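Local structure of phosphoinositide 3-kinase adapter protein 1 (Homo sapiens, 5FOR) at residues I9-S14 with T26-S31; C21-T26 with E128-A133; L44-S49 with S69-Q74; E107-D110 with W115-W118. The protein links B-cell receptor and Toll-like receptor signalling to phosphoinositide 3-kinase as an adapter, the chain described here being its TIR domain. All coordinates share one frame; numbering follows the deposited sequence.

Contact 1. Residues I9-S14 with T26-S31; sequences ILIVYS and TLFLSS. With I3C (5-amino-2,4,6-triiodobenzene-1,3-dicarboxylic acid), chain C.
Ile-9 and Ile-11, two residues apart on strand 9-13, both reach the ring of Phe-28 near the end of helix 18-30. The touching is purely apolar and falls on the CD2-CE2 side of the ring: Ile-11 CD1 comes within 4.2 Å of Phe-28 CE2, and the branch methyl CG2 of Ile-9 stands 4.4 Å from the same CE2. Both methyls approach the ring at a slant. In Ile-11 the CG1 arm is anti to the carbonyl carbon (chi1 -49°) and fully extended beyond it, which carries CD1 out from the sheet to the ring. Strand, helix and the following strand 40-43 form the opening beta-alpha-beta unit of the TIR fold, in which helices pack on a parallel sheet. Val-134 of helix 127-134 touches both Ile-9 and Phe-28, and Ile-39 also touches the Phe-28 side chain.

No hydrogen bond joins the two segments; within 26-31, Ser-30 OG turns back to donate to Thr-26 O at 2.8 Å, the donor tilted 26° from the carbonyl plane.

A third set of contacts meets the bound triiodobenzene diacid. Ser-31 OG lies over a face of its ring, 3.3 Å from C1, while Ser-30 O approaches the iodine I2 at 3.2 Å. Leu-27 CD1 lies 3.4 Å from carboxylate oxygen O12 and 3.9 Å from iodine I1.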
loop_
_atom_site.group_PDB
_atom_site.type_symbol
_atom_site.label_atom_id
_atom_site.label_comp_id
_atom_site.label_asym_id
_atom_site.label_seq_id
_atom_site.Cartn_x
_atom_site.Cartn_y
_atom_site.Cartn_z
ATOM N N ILE A 9 3.616 -9.330 -2.114
ATOM C CA ILE A 9 2.762 -8.335 -1.477
ATOM C C ILE A 9 3.602 -7.331 -0.678
ATOM O O ILE A 9 4.343 -7.703 0.240
ATOM C CB ILE A 9 1.703 -9.008 -0.572
ATOM C CG1 ILE A 9 0.851 -10.002 -1.385
ATOM C CG2 ILE A 9 0.815 -7.921 0.112
ATOM C CD1 ILE A 9 -0.169 -10.776 -0.573
ATOM N N LEU A 10 3.486 -6.057 -1.031
ATOM C CA LEU A 10 4.232 -5.020 -0.344
ATOM C C LEU A 10 3.293 -4.025 0.359
ATOM O O LEU A 10 2.498 -3.351 -0.293
ATOM C CB LEU A 10 5.148 -4.279 -1.324
ATOM C CG LEU A 10 5.920 -3.121 -0.662
ATOM C CD1 LEU A 10 6.889 -3.605 0.444
ATOM C CD2 LEU A 10 6.661 -2.330 -1.705
ATOM N N ILE A 11 3.396 -3.951 1.685
ATOM C CA ILE A 11 2.611 -3.014 2.479
ATOM C C ILE A 11 3.426 -1.742 2.705
ATOM O O ILE A 11 4.450 -1.760 3.389
ATOM C CB ILE A 11 2.167 -3.622 3.814
ATOM C CG1 ILE A 11 1.527 -5.003 3.597
ATOM C CG2 ILE A 11 1.192 -2.658 4.540
ATOM C CD1 ILE A 11 1.132 -5.720 4.863
ATOM N N VAL A 12 2.971 -0.654 2.088
ATOM C CA VAL A 12 3.567 0.677 2.220
ATOM C C VAL A 12 2.792 1.510 3.246
ATOM O O VAL A 12 1.585 1.688 3.126
ATOM C CB VAL A 12 3.593 1.385 0.861
ATOM C CG1 VAL A 12 4.352 2.687 0.951
ATOM C CG2 VAL A 12 4.202 0.465 -0.172
ATOM N N TYR A 13 3.470 2.003 4.269
ATOM C CA TYR A 13 2.775 2.718 5.335
ATOM C C TYR A 13 3.679 3.759 5.996
ATOM O O TYR A 13 4.881 3.790 5.789
ATOM C CB TYR A 13 2.256 1.732 6.392
ATOM C CG TYR A 13 3.363 1.153 7.238
ATOM C CD1 TYR A 13 4.316 0.296 6.683
ATOM C CD2 TYR A 13 3.479 1.486 8.574
ATOM C CE1 TYR A 13 5.349 -0.227 7.445
ATOM C CE2 TYR A 13 4.497 0.979 9.344
ATOM C CZ TYR A 13 5.436 0.112 8.774
ATOM O OH TYR A 13 6.450 -0.400 9.544
ATOM N N SER A 14 3.078 4.625 6.791
ATOM C CA SER A 14 3.845 5.545 7.600
ATOM C C SER A 14 3.667 5.184 9.066
ATOM O O SER A 14 2.710 4.497 9.423
ATOM C CB SER A 14 3.416 6.992 7.315
ATOM O OG SER A 14 3.958 7.413 6.079
ATOM N N THR A 26 -0.188 -10.072 10.099
ATOM C CA THR A 26 -0.627 -11.274 10.813
ATOM C C THR A 26 -1.835 -11.886 10.127
ATOM O O THR A 26 -1.973 -13.095 10.072
ATOM C CB THR A 26 -1.007 -11.019 12.293
ATOM O OG1 THR A 26 -2.331 -10.473 12.363
ATOM C CG2 THR A 26 -0.027 -10.085 12.960
ATOM N N LEU A 27 -2.716 -11.052 9.605
ATOM C CA LEU A 27 -3.864 -11.589 8.913
ATOM C C LEU A 27 -3.451 -12.325 7.627
ATOM O O LEU A 27 -3.966 -13.403 7.328
ATOM C CB LEU A 27 -4.854 -10.476 8.599
ATOM C CG LEU A 27 -5.924 -10.863 7.601
ATOM C CD1 LEU A 27 -6.907 -11.803 8.335
ATOM C CD2 LEU A 27 -6.645 -9.599 7.106
ATOM N N PHE A 28 -2.519 -11.736 6.878
ATOM C CA PHE A 28 -2.104 -12.281 5.588
ATOM C C PHE A 28 -1.325 -13.578 5.752
ATOM O O PHE A 28 -1.394 -14.438 4.903
ATOM C CB PHE A 28 -1.258 -11.271 4.800
ATOM C CG PHE A 28 -2.046 -10.120 4.270
ATOM C CD1 PHE A 28 -3.432 -10.199 4.187
ATOM C CD2 PHE A 28 -1.412 -8.945 3.880
ATOM C CE1 PHE A 28 -4.188 -9.118 3.723
ATOM C CE2 PHE A 28 -2.147 -7.866 3.411
ATOM C CZ PHE A 28 -3.541 -7.954 3.331
ATOM N N LEU A 29 -0.585 -13.699 6.845
ATOM C CA LEU A 29 0.148 -14.892 7.154
ATOM C C LEU A 29 -0.734 -15.977 7.739
ATOM O O LEU A 29 -0.342 -17.143 7.801
ATOM C CB LEU A 29 1.278 -14.564 8.121
ATOM C CG LEU A 29 2.307 -13.597 7.560
ATOM C CD1 LEU A 29 3.275 -13.218 8.656
ATOM C CD2 LEU A 29 3.021 -14.203 6.324
ATOM N N SER A 30 -1.916 -15.590 8.187
ATOM C CA SER A 30 -2.874 -16.537 8.729
ATOM C C SER A 30 -3.695 -17.183 7.632
ATOM O O SER A 30 -4.163 -18.303 7.790
ATOM C CB SER A 30 -3.804 -15.853 9.726
ATOM O OG SER A 30 -3.077 -15.517 10.881
ATOM N N SER A 31 -3.856 -16.474 6.523
ATOM C CA SER A 31 -4.825 -16.839 5.495
ATOM C C SER A 31 -4.259 -17.738 4.405
ATOM O O SER A 31 -3.186 -17.487 3.871
ATOM C CB SER A 31 -5.402 -15.583 4.834
ATOM O OG SER A 31 -6.278 -15.936 3.771
HETATM I I3 I3C C . -9.331 -19.394 3.018
HETATM I I2 I3C C . -7.173 -18.615 8.758
HETATM I I1 I3C C . -9.442 -13.829 6.177
HETATM O O8 I3C C . -9.470 -16.282 2.223
HETATM O O9 I3C C . -10.992 -15.386 3.517
HETATM C C10 I3C C . -8.171 -15.650 8.180
HETATM N N13 I3C C . -7.903 -20.206 5.978
HETATM C C1 I3C C . -9.325 -16.698 4.609
HETATM C C6 I3C C . -8.951 -18.158 4.652
HETATM C C5 I3C C . -8.310 -18.770 5.859
HETATM C C4 I3C C . -8.064 -17.910 7.019
HETATM C C3 I3C C . -8.415 -16.488 6.979
HETATM C C2 I3C C . -9.052 -15.864 5.820
HETATM C C7 I3C C . -9.971 -16.096 3.377
HETATM O O11 I3C C . -9.145 -15.461 8.940
HETATM O O12 I3C C . -7.044 -15.166 8.383
#

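Contact 2. Residues C21-T26 with E128-A133; sequences CQYLQT and ETYVAA. With I3C (5-amino-2,4,6-triiodobenzene-1,3-dicarboxylic acid), chain C.
Tyr-23 and Tyr-130 meet through one side of each ring, the two side chains running at about a right angle to each other. Relative to the Tyr-23 ring, the partner sits at the edge, close to the ring plane, with CE2 of Tyr-23 4.0 Å from CE2 of Tyr-130. Relative to the Tyr-130 ring the approach is oblique, and the same holds for Leu-24, whose CD2 reaches Tyr-130 CD2 at 4.3 Å. Tyr-130 is therefore touched along its CD2-CE2 side by two consecutive residues of helix 18-30. Its chi1 of -64° sets the ring beside its own backbone N and across to that helix, and its hydroxyl is hydrogen-bonded to Thr-122 O.

Helices 18-30 and 127-134, the first and last of this TIR domain, lie together here against the parallel sheet: Leu-24 also rests on Ile-11 of strand 9-13, and Tyr-130 on Leu-121 of the edge strand 119-121.

One turn after Tyr-23, Thr-26 OG1 donates to the backbone O of Tyr-23 at 3.0 Å, a bond within the helix. Val-131 faces the triiodinated ligand. Both its methyls touch iodine I1, CG1 and CG2 each lying 3.5 Å from it, and CG2 also comes within 3.3 Å of carboxylate oxygen O9. A pentaethylene glycol, probably from the crystallisation liquor, lies about 3 Å from the side chain of Tyr-23.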
loop_
_atom_site.group_PDB
_atom_site.type_symbol
_atom_site.label_atom_id
_atom_site.label_comp_id
_atom_site.label_asym_id
_atom_site.label_seq_id
_atom_site.Cartn_x
_atom_site.Cartn_y
_atom_site.Cartn_z
ATOM N N CYS A 21 -0.525 -1.893 9.936
ATOM C CA CYS A 21 0.412 -2.636 9.153
ATOM C C CYS A 21 0.683 -3.988 9.848
ATOM O O CYS A 21 0.776 -5.003 9.174
ATOM C CB CYS A 21 1.707 -1.837 8.924
ATOM S SG CYS A 21 2.974 -2.840 8.112
ATOM N N GLN A 22 0.747 -4.021 11.180
ATOM C CA GLN A 22 1.159 -5.266 11.813
ATOM C C GLN A 22 -0.099 -6.136 11.746
ATOM O O GLN A 22 -0.014 -7.346 11.577
ATOM C CB GLN A 22 1.600 -5.182 13.276
ATOM C CG GLN A 22 1.646 -3.891 13.986
ATOM C CD GLN A 22 2.694 -3.849 15.089
ATOM O OE1 GLN A 22 2.538 -3.104 16.099
ATOM N NE2 GLN A 22 3.899 -4.332 14.722
ATOM N N TYR A 23 -1.271 -5.503 11.879
ATOM C CA TYR A 23 -2.542 -6.223 11.777
ATOM C C TYR A 23 -2.650 -7.001 10.471
ATOM O O TYR A 23 -3.017 -8.174 10.487
ATOM C CB TYR A 23 -3.764 -5.296 11.892
ATOM C CG TYR A 23 -5.055 -6.050 11.581
ATOM C CD1 TYR A 23 -5.516 -7.042 12.432
ATOM C CD2 TYR A 23 -5.776 -5.820 10.412
ATOM C CE1 TYR A 23 -6.669 -7.781 12.145
ATOM C CE2 TYR A 23 -6.937 -6.559 10.121
ATOM C CZ TYR A 23 -7.375 -7.540 10.994
ATOM O OH TYR A 23 -8.517 -8.288 10.738
ATOM N N LEU A 24 -2.353 -6.347 9.344
ATOM C CA LEU A 24 -2.507 -7.000 8.032
ATOM C C LEU A 24 -1.468 -8.064 7.787
ATOM O O LEU A 24 -1.764 -9.050 7.147
ATOM C CB LEU A 24 -2.464 -6.003 6.877
ATOM C CG LEU A 24 -3.570 -4.952 6.936
ATOM C CD1 LEU A 24 -3.242 -3.808 5.977
ATOM C CD2 LEU A 24 -4.951 -5.562 6.683
ATOM N N GLN A 25 -0.257 -7.844 8.284
ATOM C CA GLN A 25 0.782 -8.849 8.218
ATOM C C GLN A 25 0.273 -10.140 8.845
ATOM O O GLN A 25 0.289 -11.177 8.195
ATOM C CB GLN A 25 2.038 -8.401 8.949
ATOM C CG GLN A 25 3.068 -7.685 8.143
ATOM C CD GLN A 25 4.201 -7.180 9.028
ATOM O OE1 GLN A 25 4.000 -6.295 9.876
ATOM N NE2 GLN A 25 5.390 -7.755 8.858
ATOM N N THR A 26 -0.188 -10.072 10.099
ATOM C CA THR A 26 -0.627 -11.274 10.813
ATOM C C THR A 26 -1.835 -11.886 10.127
ATOM O O THR A 26 -1.973 -13.095 10.072
ATOM C CB THR A 26 -1.007 -11.019 12.293
ATOM O OG1 THR A 26 -2.331 -10.473 12.363
ATOM C CG2 THR A 26 -0.027 -10.085 12.960
ATOM N N GLU A 128 -12.282 -10.937 5.693
ATOM C CA GLU A 128 -12.384 -11.683 4.442
ATOM C C GLU A 128 -12.319 -10.719 3.266
ATOM O O GLU A 128 -11.832 -11.075 2.198
ATOM C CB GLU A 128 -13.676 -12.519 4.368
ATOM C CG GLU A 128 -14.820 -12.018 5.244
ATOM C CD GLU A 128 -14.872 -12.705 6.600
ATOM O OE1 GLU A 128 -15.006 -13.944 6.619
ATOM O OE2 GLU A 128 -14.794 -12.016 7.640
ATOM N N THR A 129 -12.816 -9.502 3.457
ATOM C CA THR A 129 -12.712 -8.483 2.411
ATOM C C THR A 129 -11.247 -8.083 2.164
ATOM O O THR A 129 -10.813 -7.978 1.020
ATOM C CB THR A 129 -13.560 -7.263 2.768
ATOM O OG1 THR A 129 -14.922 -7.689 2.931
ATOM C CG2 THR A 129 -13.459 -6.160 1.690
ATOM N N TYR A 130 -10.477 -7.923 3.235
ATOM C CA TYR A 130 -9.072 -7.540 3.106
ATOM C C TYR A 130 -8.280 -8.560 2.287
ATOM O O TYR A 130 -7.552 -8.199 1.351
ATOM C CB TYR A 130 -8.432 -7.384 4.482
ATOM C CG TYR A 130 -9.010 -6.284 5.329
ATOM C CD1 TYR A 130 -9.409 -5.082 4.763
ATOM C CD2 TYR A 130 -9.145 -6.438 6.694
ATOM C CE1 TYR A 130 -9.947 -4.053 5.539
ATOM C CE2 TYR A 130 -9.687 -5.423 7.485
ATOM C CZ TYR A 130 -10.081 -4.225 6.897
ATOM O OH TYR A 130 -10.593 -3.198 7.665
ATOM N N VAL A 131 -8.442 -9.838 2.635
ATOM C CA VAL A 131 -7.712 -10.911 1.974
ATOM C C VAL A 131 -8.189 -11.131 0.536
ATOM O O VAL A 131 -7.366 -11.344 -0.359
ATOM C CB VAL A 131 -7.814 -12.241 2.775
ATOM C CG1 VAL A 131 -7.115 -12.116 4.117
ATOM C CG2 VAL A 131 -9.262 -12.633 2.945
ATOM N N ALA A 132 -9.502 -11.093 0.310
ATOM C CA ALA A 132 -10.040 -11.205 -1.053
ATOM C C ALA A 132 -9.450 -10.123 -1.946
ATOM O O ALA A 132 -9.188 -10.382 -3.118
ATOM C CB ALA A 132 -11.563 -11.136 -1.064
ATOM N N ALA A 133 -9.203 -8.930 -1.391
ATOM C CA ALA A 133 -8.632 -7.859 -2.202
ATOM C C ALA A 133 -7.182 -8.158 -2.590
ATOM O O ALA A 133 -6.840 -8.058 -3.771
ATOM C CB ALA A 133 -8.732 -6.482 -1.501
HETATM I I3 I3C C . -9.331 -19.394 3.018
HETATM I I2 I3C C . -7.173 -18.615 8.758
HETATM I I1 I3C C . -9.442 -13.829 6.177
HETATM O O8 I3C C . -9.470 -16.282 2.223
HETATM O O9 I3C C . -10.992 -15.386 3.517
HETATM C C10 I3C C . -8.171 -15.650 8.180
HETATM N N13 I3C C . -7.903 -20.206 5.978
HETATM C C1 I3C C . -9.325 -16.698 4.609
HETATM C C6 I3C C . -8.951 -18.158 4.652
HETATM C C5 I3C C . -8.310 -18.770 5.859
HETATM C C4 I3C C . -8.064 -17.910 7.019
HETATM C C3 I3C C . -8.415 -16.488 6.979
HETATM C C2 I3C C . -9.052 -15.864 5.820
HETATM C C7 I3C C . -9.971 -16.096 3.377
HETATM O O11 I3C C . -9.145 -15.461 8.940
HETATM O O12 I3C C . -7.044 -15.166 8.383
#

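Contact 3. Residues L44-S49 with S69-Q74; sequences LGPEAS and SAELVQ
Leu-44 and Leu-72 meet through one methyl each, CD1 of Leu-44 lying 4.1 Å from CD1 of Leu-72 as the two side chains slant past each other. Leu-44 holds CG anti to its carbonyl carbon (chi1 -82°), whereas Leu-72 starts with CG anti to its backbone N (chi1 -176°). The CB of Leu-72 does not aim straight at the partner, yet the end of the chain swings nearer and brings CD1 to Leu-44, with chi2 at 115°, away from the usual staggered values. Glu-71, the preceding residue, is extended throughout, and its carboxylate reaches the opposite segment: OE2 lies 4.0 Å from Pro-46 CD, the two side chains crossing almost perpendicularly.

Residues 44-49 follow strand 40-43 and precede helix 52-60, the place of the BB loop in a TIR domain. The backbone here is unusual: Gly-45 has a positive phi, and the peptide bond leading into Pro-46 is cis. Beyond Pro-46 the loop is poorly ordered.

On the other side, Ser-69 is the N-cap of helix 70-76, with OG accepting weakly from Leu-72 N at 3.5 Å. Asp-16 also bonds to this helix start, one carboxylate oxygen to Ser-69 OG and the other to Glu-71 N.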
loop_
_atom_site.group_PDB
_atom_site.type_symbol
_atom_site.label_atom_id
_atom_site.label_comp_id
_atom_site.label_asym_id
_atom_site.label_seq_id
_atom_site.Cartn_x
_atom_site.Cartn_y
_atom_site.Cartn_z
ATOM N N LEU A 44 7.511 4.510 5.353
ATOM C CA LEU A 44 7.881 5.791 4.752
ATOM C C LEU A 44 8.048 6.895 5.767
ATOM O O LEU A 44 7.067 7.304 6.410
ATOM C CB LEU A 44 6.825 6.253 3.739
ATOM C CG LEU A 44 6.841 5.698 2.319
ATOM C CD1 LEU A 44 5.963 6.571 1.455
ATOM C CD2 LEU A 44 8.276 5.610 1.750
ATOM N N GLY A 45 9.287 7.386 5.870
ATOM C CA GLY A 45 9.614 8.642 6.530
ATOM C C GLY A 45 9.503 8.587 8.029
ATOM O O GLY A 45 9.082 7.571 8.576
ATOM N N PRO A 46 9.917 9.668 8.709
ATOM C CA PRO A 46 10.637 10.796 8.118
ATOM C C PRO A 46 12.129 10.652 8.361
ATOM O O PRO A 46 12.910 11.574 8.126
ATOM C CB PRO A 46 10.079 11.984 8.883
ATOM C CG PRO A 46 9.876 11.428 10.265
ATOM C CD PRO A 46 9.512 9.962 10.096
ATOM N N GLU A 47 12.504 9.481 8.859
ATOM C CA GLU A 47 13.879 9.207 9.230
ATOM C C GLU A 47 14.732 8.898 8.008
ATOM O O GLU A 47 15.957 8.960 8.078
ATOM C CB GLU A 47 13.946 8.033 10.216
ATOM C CG GLU A 47 13.661 6.665 9.584
ATOM C CD GLU A 47 12.184 6.315 9.566
ATOM O OE1 GLU A 47 11.363 7.189 9.908
ATOM O OE2 GLU A 47 11.846 5.160 9.235
ATOM N N ALA A 48 14.098 8.570 6.886
ATOM C CA ALA A 48 14.864 8.047 5.766
ATOM C C ALA A 48 14.247 8.280 4.388
ATOM O O ALA A 48 13.067 8.633 4.265
ATOM C CB ALA A 48 15.095 6.548 5.973
ATOM N N SER A 49 15.091 8.114 3.366
ATOM C CA SER A 49 14.659 7.751 2.017
ATOM C C SER A 49 14.959 6.255 1.903
ATOM O O SER A 49 15.275 5.621 2.915
ATOM C CB SER A 49 15.377 8.567 0.937
ATOM N N SER A 69 -2.716 6.886 5.344
ATOM C CA SER A 69 -2.784 7.727 6.543
ATOM C C SER A 69 -2.427 9.188 6.211
ATOM O O SER A 69 -1.896 9.466 5.136
ATOM C CB SER A 69 -1.832 7.178 7.627
ATOM O OG SER A 69 -0.523 7.017 7.093
ATOM N N ALA A 70 -2.678 10.098 7.150
ATOM C CA ALA A 70 -2.312 11.513 7.012
ATOM C C ALA A 70 -0.829 11.716 6.775
ATOM O O ALA A 70 -0.439 12.494 5.919
ATOM C CB ALA A 70 -2.731 12.287 8.259
ATOM N N GLU A 71 -0.001 11.003 7.535
ATOM C CA GLU A 71 1.449 11.119 7.399
ATOM C C GLU A 71 1.917 10.568 6.064
ATOM O O GLU A 71 2.901 11.031 5.510
ATOM C CB GLU A 71 2.146 10.402 8.550
ATOM C CG GLU A 71 3.635 10.642 8.631
ATOM C CD GLU A 71 4.286 9.923 9.815
ATOM O OE1 GLU A 71 3.546 9.463 10.715
ATOM O OE2 GLU A 71 5.536 9.817 9.837
ATOM N N LEU A 72 1.199 9.581 5.533
ATOM C CA LEU A 72 1.600 9.014 4.283
ATOM C C LEU A 72 1.276 9.982 3.135
ATOM O O LEU A 72 2.126 10.185 2.272
ATOM C CB LEU A 72 0.948 7.649 4.062
ATOM C CG LEU A 72 1.479 7.047 2.749
ATOM C CD1 LEU A 72 2.286 5.781 2.976
ATOM C CD2 LEU A 72 0.362 6.806 1.733
ATOM N N VAL A 73 0.088 10.595 3.113
ATOM C CA VAL A 73 -0.219 11.452 1.969
ATOM C C VAL A 73 0.699 12.671 1.981
ATOM O O VAL A 73 1.030 13.184 0.912
ATOM C CB VAL A 73 -1.730 11.885 1.849
ATOM C CG1 VAL A 73 -2.661 11.009 2.628
ATOM C CG2 VAL A 73 -1.946 13.373 2.081
ATOM N N GLN A 74 1.179 13.092 3.149
ATOM C CA GLN A 74 2.197 14.155 3.180
ATOM C C GLN A 74 3.401 13.841 2.290
ATOM O O GLN A 74 4.061 14.760 1.810
ATOM C CB GLN A 74 2.686 14.422 4.598
ATOM C CG GLN A 74 1.861 15.445 5.350
ATOM C CD GLN A 74 2.115 15.387 6.842
ATOM O OE1 GLN A 74 3.153 14.884 7.290
ATOM N NE2 GLN A 74 1.163 15.893 7.626
#

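Contact 4. Residues E107-D110 with W115-W118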
loop_
_atom_site.group_PDB
_atom_site.type_symbol
_atom_site.label_atom_id
_atom_site.label_comp_id
_atom_site.label_asym_id
_atom_site.label_seq_id
_atom_site.Cartn_x
_atom_site.Cartn_y
_atom_site.Cartn_z
ATOM N N GLU A 107 -9.130 15.147 -5.192
ATOM C CA GLU A 107 -7.765 15.676 -5.259
ATOM C C GLU A 107 -6.685 14.619 -5.505
ATOM O O GLU A 107 -5.637 14.939 -6.083
ATOM C CB GLU A 107 -7.379 16.404 -3.981
ATOM C CG GLU A 107 -8.344 17.395 -3.414
ATOM C CD GLU A 107 -7.720 18.072 -2.221
ATOM O OE1 GLU A 107 -6.711 18.783 -2.418
ATOM O OE2 GLU A 107 -8.217 17.881 -1.088
ATOM N N PHE A 108 -6.910 13.385 -5.039
ATOM C CA PHE A 108 -5.912 12.334 -5.211
ATOM C C PHE A 108 -5.676 12.022 -6.703
ATOM O O PHE A 108 -4.591 11.575 -7.085
ATOM C CB PHE A 108 -6.312 11.064 -4.435
ATOM C CG PHE A 108 -6.187 11.214 -2.941
ATOM C CD1 PHE A 108 -4.949 11.444 -2.362
ATOM C CD2 PHE A 108 -7.315 11.155 -2.116
ATOM C CE1 PHE A 108 -4.822 11.606 -0.984
ATOM C CE2 PHE A 108 -7.199 11.319 -0.747
ATOM C CZ PHE A 108 -5.937 11.538 -0.175
ATOM N N LEU A 109 -6.676 12.294 -7.542
ATOM C CA LEU A 109 -6.553 12.109 -8.991
ATOM C C LEU A 109 -5.447 12.982 -9.604
ATOM O O LEU A 109 -4.944 12.681 -10.686
ATOM C CB LEU A 109 -7.891 12.407 -9.677
ATOM C CG LEU A 109 -8.980 11.393 -9.352
ATOM C CD1 LEU A 109 -10.316 11.845 -9.898
ATOM C CD2 LEU A 109 -8.602 10.023 -9.904
ATOM N N ASP A 110 -5.087 14.068 -8.919
ATOM C CA ASP A 110 -3.977 14.922 -9.346
ATOM C C ASP A 110 -2.627 14.280 -9.080
ATOM O O ASP A 110 -1.652 14.588 -9.758
ATOM C CB ASP A 110 -4.031 16.272 -8.640
ATOM C CG ASP A 110 -5.206 17.105 -9.078
ATOM O OD1 ASP A 110 -5.741 16.837 -10.171
ATOM O OD2 ASP A 110 -5.603 18.017 -8.323
ATOM N N TRP A 115 -6.236 6.556 -9.871
ATOM C CA TRP A 115 -6.623 6.399 -8.461
ATOM C C TRP A 115 -7.982 5.733 -8.262
ATOM O O TRP A 115 -8.170 4.895 -7.368
ATOM C CB TRP A 115 -6.640 7.775 -7.790
ATOM C CG TRP A 115 -7.115 7.819 -6.340
ATOM C CD1 TRP A 115 -8.405 7.988 -5.891
ATOM C CD2 TRP A 115 -6.286 7.733 -5.156
ATOM N NE1 TRP A 115 -8.425 8.016 -4.511
ATOM C CE2 TRP A 115 -7.163 7.850 -4.046
ATOM C CE3 TRP A 115 -4.916 7.578 -4.950
ATOM C CZ2 TRP A 115 -6.676 7.827 -2.739
ATOM C CZ3 TRP A 115 -4.451 7.554 -3.659
ATOM C CH2 TRP A 115 -5.327 7.693 -2.563
ATOM N N ALA A 116 -8.927 6.136 -9.102
ATOM C CA ALA A 116 -10.285 5.642 -9.038
ATOM C C ALA A 116 -10.357 4.151 -9.364
ATOM O O ALA A 116 -11.357 3.495 -9.106
ATOM C CB ALA A 116 -11.156 6.430 -9.983
ATOM N N HIS A 117 -9.291 3.601 -9.927
ATOM C CA HIS A 117 -9.366 2.210 -10.315
ATOM C C HIS A 117 -8.733 1.260 -9.338
ATOM O O HIS A 117 -8.787 0.054 -9.542
ATOM C CB HIS A 117 -8.765 2.039 -11.688
ATOM C CG HIS A 117 -9.516 2.800 -12.717
ATOM N ND1 HIS A 117 -9.019 3.925 -13.331
ATOM C CD2 HIS A 117 -10.794 2.661 -13.161
ATOM C CE1 HIS A 117 -9.927 4.412 -14.157
ATOM N NE2 HIS A 117 -11.016 3.665 -14.056
ATOM N N TRP A 118 -8.142 1.806 -8.278
ATOM C CA TRP A 118 -7.645 0.964 -7.211
ATOM C C TRP A 118 -8.837 0.350 -6.480
ATOM O O TRP A 118 -9.950 0.877 -6.428
ATOM C CB TRP A 118 -6.757 1.724 -6.210
ATOM C CG TRP A 118 -5.607 2.447 -6.815
ATOM C CD1 TRP A 118 -5.294 2.513 -8.135
ATOM C CD2 TRP A 118 -4.631 3.258 -6.128
ATOM N NE1 TRP A 118 -4.180 3.293 -8.318
ATOM C CE2 TRP A 118 -3.747 3.746 -7.104
ATOM C CE3 TRP A 118 -4.399 3.561 -4.791
ATOM C CZ2 TRP A 118 -2.643 4.544 -6.777
ATOM C CZ3 TRP A 118 -3.311 4.358 -4.467
ATOM C CH2 TRP A 118 -2.442 4.837 -5.457
#
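Phe-108 lies flat against Trp-115 in an offset stack, its ring and the six-membered ring of the indole inclined by only 15° with centroids 4.3 Å apart. The offset places the Phe-108 methylene, and not the centre of its ring, over the middle of the indole: CB makes a CH-pi contact 3.5 Å from the centroid of the six-membered ring of Trp-115, and is just 3.3 Å from CE2, a tight fit. The phenyl ring is shifted outward over the rim, where Phe-108 CG sits 3.4 Å from Trp-115 CZ2. With CG of Trp-115 anti to the backbone N (chi1 176°) the indole is directed to Phe-108, and chi2 of -90° turns its face to it. Leu-109 closes on the base of the same side chain, CD2 touching Trp-115 CB at 3.7 Å and, more loosely, Ala-116 CB at 4.4 Å.

In the next shell, polar partners hold the indole in place. NE1 is hydrogen-bonded to Asp-104 OD1, and Arg-97 engages Trp-115 twice, through a cation-pi interaction with the side chain and a hydrogen bond from NH1 to the backbone O. One face of the Trp-118 indole lies against Trp-115 CA.

Both segments belong to the long connection between strand 95-99 and the edge strand 119-121. Phe-108 and Trp-115 both rest on Leu-68, at the end of the central strand 63-68, while Trp-118 packs on Val-95 and Arg-97 of strand 95-99.

Contacts 1 and 2 share Thr-26 and helix 18-30, with centres about 6 Å apart, and both touch the triiodinated ligand, supplying Leu-27, Ser-30, Ser-31 and Val-131 to its pocket; Leu-27 CG packs on Val-131 CG1 at 3.9 Å. Contact 3 lies about 18 Å from contact 1, centre to centre, but strand 9-13 runs to it, Tyr-13 O probably accepting a hydrogen bond from Leu-44 N at 2.8 Å. From contact 3 the packing continues to contact 4, where Val-73 CB meets Phe-108 CE1 at 4.2 Å. Contacts 1 and 4 fall on opposite sides of the chain's centre, about 22 Å apart between centres, and contacts 3 and 4 lie within the loop that contact 2 closes.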